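Local atomic coordinates of histidine acid phosphatase (Bifidobacterium longum subsp. infantis, PDB entry 6RXD), a protein that probably removes phosphate from inositol polyphosphates such as phytate, and from 2,3-bisphosphoglycerate, as a histidine acid phosphatase of the MINPP1 subfamily. Residues Asn234-Ile248 and Tyr333-Trp347. Numbering follows the deposited sequence.
Sequences NVDVKRASHDLLSQI and YFQGAYADDARMFAW. With ZN (zinc ion), chain C.
Gln247 lays its amide flat over one face of the Tyr338 ring, with CG 3.3 Å from Tyr338 CZ. From there Gln247 NE2 donates to Tyr333 O (2.8 Å, N-H...O 160°). It also donates to Leu244 O. Gln247 OE1 accepts from a water that in turn accepts from Gln335 N. Replacing Gln247 with alanine would probably leave Tyr333 O and Leu244 O without this side-chain donor and open a gap over Tyr338. Leu244 CG lies anti to the backbone N (chi1 -176°), which sends CD1 over the rim of one Phe334 face, 3.5 Å from Phe334 CE1. Leu244 CD2 meets Phe345, whose ring fits as a knob among Val237, Ala240, Ser241 and Leu244. Met344 bends back on itself, bringing CE to 3.5 Å from Val237 CG2. Val237 CG2 also meets the edge of the Trp347 ring. Helices 235-245 and 339-347 run at 135° and come closest around Ala240, whose small CB admits Asp341. Behind them, helix 301-317 packs on Val237, Ser241 and Phe345. On the far side of helix 235-245, His242 NE2 and Glu251 bind a zinc ion. In one of its two conformers, Asp243 OD2 lies 2.6 Å from Asp341 OD2, so one acid probably holds a proton there. Both bind zinc in a crystal structure of this protein, but not in this model. Zinc would probably replace that proton in joining the two acids.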
# COMPACT_ATOMS: atom_id res chain seq x y z
N ASN A 234 14.28 12.38 17.55
CA ASN A 234 14.02 13.73 17.05
C ASN A 234 13.27 14.59 18.06
O ASN A 234 12.16 14.24 18.48
CB ASN A 234 13.25 13.68 15.74
CG ASN A 234 13.09 15.05 15.13
OD1 ASN A 234 12.14 15.76 15.44
ND2 ASN A 234 14.03 15.44 14.27
N VAL A 235 13.87 15.71 18.46
CA VAL A 235 13.29 16.55 19.51
C VAL A 235 12.00 17.23 19.05
O VAL A 235 11.07 17.43 19.84
CB VAL A 235 14.31 17.59 20.01
CG1 VAL A 235 13.68 18.55 21.01
CG2 VAL A 235 15.51 16.90 20.63
N ASP A 236 11.94 17.60 17.78
CA ASP A 236 10.76 18.26 17.25
C ASP A 236 9.53 17.34 17.19
O ASP A 236 8.39 17.81 17.37
CB ASP A 236 11.03 18.89 15.88
CG ASP A 236 11.96 20.10 15.98
OD1 ASP A 236 12.53 20.49 14.94
OD2 ASP A 236 12.11 20.65 17.09
N VAL A 237 9.74 16.05 16.97
CA VAL A 237 8.63 15.10 17.05
C VAL A 237 8.12 15.01 18.50
O VAL A 237 6.91 14.95 18.74
CB VAL A 237 8.99 13.70 16.49
CG1 VAL A 237 7.86 12.71 16.77
CG2 VAL A 237 9.25 13.78 14.99
N LYS A 238 9.05 15.04 19.45
CA LYS A 238 8.66 15.02 20.86
C LYS A 238 7.90 16.29 21.22
O LYS A 238 6.92 16.25 21.97
CB LYS A 238 9.88 14.81 21.76
CG LYS A 238 10.45 13.40 21.61
CD LYS A 238 11.70 13.17 22.44
CE LYS A 238 12.25 11.77 22.18
NZ LYS A 238 11.17 10.74 22.27
N ARG A 239 8.34 17.42 20.68
CA ARG A 239 7.63 18.68 20.91
C ARG A 239 6.23 18.61 20.31
O ARG A 239 5.26 19.03 20.95
CB ARG A 239 8.41 19.86 20.33
CG ARG A 239 9.68 20.18 21.10
CD ARG A 239 10.58 21.11 20.31
NE ARG A 239 10.00 22.44 20.14
CZ ARG A 239 10.46 23.35 19.28
NH1 ARG A 239 9.87 24.53 19.19
NH2 ARG A 239 11.50 23.07 18.51
N ALA A 240 6.12 18.07 19.10
CA ALA A 240 4.82 17.93 18.43
C ALA A 240 3.91 17.01 19.20
O ALA A 240 2.69 17.20 19.24
CB ALA A 240 5.01 17.41 17.03
N SER A 241 4.50 16.00 19.84
CA SER A 241 3.71 15.06 20.63
C SER A 241 3.06 15.77 21.80
O SER A 241 1.88 15.58 22.08
CB SER A 241 4.60 13.92 21.15
OG SER A 241 5.09 13.12 20.08
N HIS A 242 3.83 16.59 22.50
CA HIS A 242 3.30 17.35 23.61
C HIS A 242 2.23 18.33 23.13
O HIS A 242 1.17 18.46 23.74
CB HIS A 242 4.40 18.11 24.33
CG HIS A 242 3.88 18.93 25.45
ND1 HIS A 242 3.54 18.38 26.67
CD2 HIS A 242 3.56 20.25 25.53
CE1 HIS A 242 3.07 19.33 27.46
NE2 HIS A 242 3.07 20.46 26.79
N ASP A 243 2.52 19.02 22.03
CA ASP A 243 1.60 19.99 21.44
C ASP A 243 0.23 19.35 21.17
O ASP A 243 -0.82 19.89 21.55
CB ASP A 243 2.21 20.51 20.14
CG ASP A 243 1.53 21.77 19.64
OD1 ASP A 243 1.74 22.84 20.24
OD2 ASP A 243 0.82 21.69 18.61
N LEU A 244 0.27 18.21 20.51
CA LEU A 244 -0.95 17.52 20.13
C LEU A 244 -1.78 17.17 21.35
O LEU A 244 -2.98 17.43 21.40
CB LEU A 244 -0.60 16.24 19.38
CG LEU A 244 -1.81 15.48 18.84
CD1 LEU A 244 -2.40 16.26 17.66
CD2 LEU A 244 -1.44 14.06 18.46
N LEU A 245 -1.13 16.57 22.34
CA LEU A 245 -1.85 16.06 23.50
C LEU A 245 -2.37 17.17 24.40
O LEU A 245 -3.33 16.97 25.13
CB LEU A 245 -0.97 15.10 24.31
CG LEU A 245 -0.53 13.83 23.58
CD1 LEU A 245 0.51 13.09 24.40
CD2 LEU A 245 -1.73 12.92 23.33
N SER A 246 -1.75 18.34 24.34
CA SER A 246 -2.14 19.43 25.23
C SER A 246 -3.50 20.03 24.87
O SER A 246 -4.06 20.81 25.64
CB SER A 246 -1.07 20.52 25.30
OG SER A 246 -0.94 21.17 24.05
N GLN A 247 -4.04 19.66 23.70
CA GLN A 247 -5.39 20.05 23.30
C GLN A 247 -6.42 19.34 24.14
O GLN A 247 -7.57 19.77 24.24
CB GLN A 247 -5.67 19.60 21.87
CG GLN A 247 -4.83 20.21 20.81
CD GLN A 247 -5.22 19.69 19.45
OE1 GLN A 247 -6.09 20.26 18.78
NE2 GLN A 247 -4.61 18.59 19.04
N ILE A 248 -6.01 18.21 24.70
CA ILE A 248 -6.94 17.30 25.36
C ILE A 248 -6.65 17.20 26.85
O ILE A 248 -7.56 17.25 27.68
CB ILE A 248 -6.83 15.90 24.73
CG1 ILE A 248 -7.23 15.96 23.25
CG2 ILE A 248 -7.69 14.89 25.48
CD1 ILE A 248 -6.51 14.91 22.38
N TYR A 333 -8.45 17.19 15.91
CA TYR A 333 -7.24 17.37 16.70
C TYR A 333 -6.06 17.73 15.82
O TYR A 333 -4.95 17.95 16.32
CB TYR A 333 -6.88 16.09 17.48
CG TYR A 333 -7.99 15.60 18.39
CD1 TYR A 333 -8.48 16.40 19.42
CD2 TYR A 333 -8.53 14.33 18.23
CE1 TYR A 333 -9.49 15.96 20.25
CE2 TYR A 333 -9.54 13.87 19.07
CZ TYR A 333 -10.02 14.69 20.07
OH TYR A 333 -11.02 14.25 20.91
N PHE A 334 -6.29 17.79 14.51
CA PHE A 334 -5.18 18.04 13.58
C PHE A 334 -5.45 19.21 12.64
O PHE A 334 -5.09 19.17 11.47
CB PHE A 334 -4.89 16.76 12.79
CG PHE A 334 -4.34 15.64 13.63
CD1 PHE A 334 -2.98 15.53 13.85
CD2 PHE A 334 -5.19 14.71 14.23
CE1 PHE A 334 -2.46 14.50 14.63
CE2 PHE A 334 -4.68 13.68 15.03
CZ PHE A 334 -3.31 13.58 15.22
N GLN A 335 -6.08 20.25 13.19
CA GLN A 335 -6.47 21.45 12.43
C GLN A 335 -5.49 22.59 12.68
O GLN A 335 -4.85 22.64 13.72
CB GLN A 335 -7.87 21.89 12.84
CG GLN A 335 -8.97 20.87 12.57
CD GLN A 335 -9.13 20.59 11.10
OE1 GLN A 335 -9.45 21.49 10.31
NE2 GLN A 335 -8.90 19.34 10.70
N GLY A 336 -5.38 23.50 11.71
CA GLY A 336 -4.52 24.66 11.88
C GLY A 336 -3.08 24.29 12.18
O GLY A 336 -2.48 23.47 11.49
N ALA A 337 -2.54 24.88 13.24
CA ALA A 337 -1.15 24.64 13.61
C ALA A 337 -0.88 23.17 13.95
O ALA A 337 0.25 22.69 13.83
CB ALA A 337 -0.74 25.55 14.77
N TYR A 338 -1.92 22.45 14.35
CA TYR A 338 -1.79 21.04 14.69
C TYR A 338 -1.63 20.15 13.46
O TYR A 338 -1.16 19.02 13.56
CB TYR A 338 -2.98 20.58 15.54
CG TYR A 338 -3.11 21.33 16.84
CD1 TYR A 338 -2.25 21.08 17.90
CD2 TYR A 338 -4.09 22.30 17.01
CE1 TYR A 338 -2.36 21.77 19.09
CE2 TYR A 338 -4.21 23.00 18.20
CZ TYR A 338 -3.34 22.72 19.24
OH TYR A 338 -3.46 23.41 20.43
N ALA A 339 -1.99 20.67 12.29
CA ALA A 339 -1.76 19.93 11.04
C ALA A 339 -0.27 19.74 10.83
O ALA A 339 0.18 18.73 10.28
CB ALA A 339 -2.38 20.65 9.87
N ASP A 340 0.52 20.72 11.26
CA ASP A 340 1.97 20.61 11.15
C ASP A 340 2.51 19.52 12.07
O ASP A 340 3.58 18.96 11.83
CB ASP A 340 2.64 21.95 11.42
CG ASP A 340 2.60 22.87 10.22
OD1 ASP A 340 2.42 22.37 9.09
OD2 ASP A 340 2.75 24.09 10.41
N ASP A 341 1.78 19.23 13.14
CA ASP A 341 2.16 18.11 13.98
C ASP A 341 1.92 16.80 13.22
O ASP A 341 2.75 15.91 13.26
CB ASP A 341 1.39 18.11 15.30
CG ASP A 341 1.72 19.30 16.19
OD1 ASP A 341 2.85 19.83 16.09
OD2 ASP A 341 0.86 19.69 16.99
N ALA A 342 0.77 16.70 12.54
CA ALA A 342 0.49 15.53 11.70
C ALA A 342 1.61 15.30 10.69
O ALA A 342 2.00 14.16 10.43
CB ALA A 342 -0.86 15.67 10.97
N ARG A 343 2.13 16.39 10.12
CA ARG A 343 3.21 16.29 9.15
C ARG A 343 4.47 15.69 9.79
O ARG A 343 5.16 14.88 9.18
CB ARG A 343 3.50 17.68 8.56
CG ARG A 343 4.65 17.75 7.58
CD ARG A 343 4.90 19.21 7.18
NE ARG A 343 6.03 19.34 6.27
CZ ARG A 343 7.29 19.47 6.67
NH1 ARG A 343 8.26 19.58 5.77
NH2 ARG A 343 7.58 19.49 7.96
N MET A 344 4.75 16.07 11.04
CA MET A 344 5.88 15.49 11.77
C MET A 344 5.67 13.99 12.00
O MET A 344 6.61 13.20 11.86
CB MET A 344 6.08 16.18 13.13
CG MET A 344 6.51 17.63 13.04
SD MET A 344 8.07 17.82 12.17
CE MET A 344 9.14 16.76 13.14
N PHE A 345 4.46 13.60 12.40
CA PHE A 345 4.17 12.19 12.65
C PHE A 345 4.21 11.38 11.36
O PHE A 345 4.68 10.23 11.35
CB PHE A 345 2.80 12.04 13.33
CG PHE A 345 2.67 12.86 14.59
CD1 PHE A 345 3.74 12.99 15.45
CD2 PHE A 345 1.48 13.52 14.88
CE1 PHE A 345 3.63 13.75 16.62
CE2 PHE A 345 1.37 14.30 16.04
CZ PHE A 345 2.45 14.40 16.91
N ALA A 346 3.72 11.97 10.28
CA ALA A 346 3.81 11.35 8.97
C ALA A 346 5.25 11.12 8.57
O ALA A 346 5.58 10.09 7.97
CB ALA A 346 3.10 12.21 7.91
N TRP A 347 6.13 12.07 8.86
CA TRP A 347 7.54 11.87 8.54
C TRP A 347 8.10 10.73 9.35
O TRP A 347 8.83 9.90 8.82
CB TRP A 347 8.35 13.14 8.81
CG TRP A 347 9.82 12.89 8.81
CD1 TRP A 347 10.61 12.58 7.73
CD2 TRP A 347 10.69 12.95 9.94
NE1 TRP A 347 11.92 12.43 8.14
CE2 TRP A 347 11.99 12.66 9.49
CE3 TRP A 347 10.49 13.21 11.30
CZ2 TRP A 347 13.10 12.64 10.35
CZ3 TRP A 347 11.59 13.18 12.16
CH2 TRP A 347 12.88 12.90 11.67
ZN ZN C . 2.17 22.44 27.01
O HOH W 1 -6.81 20.82 16.17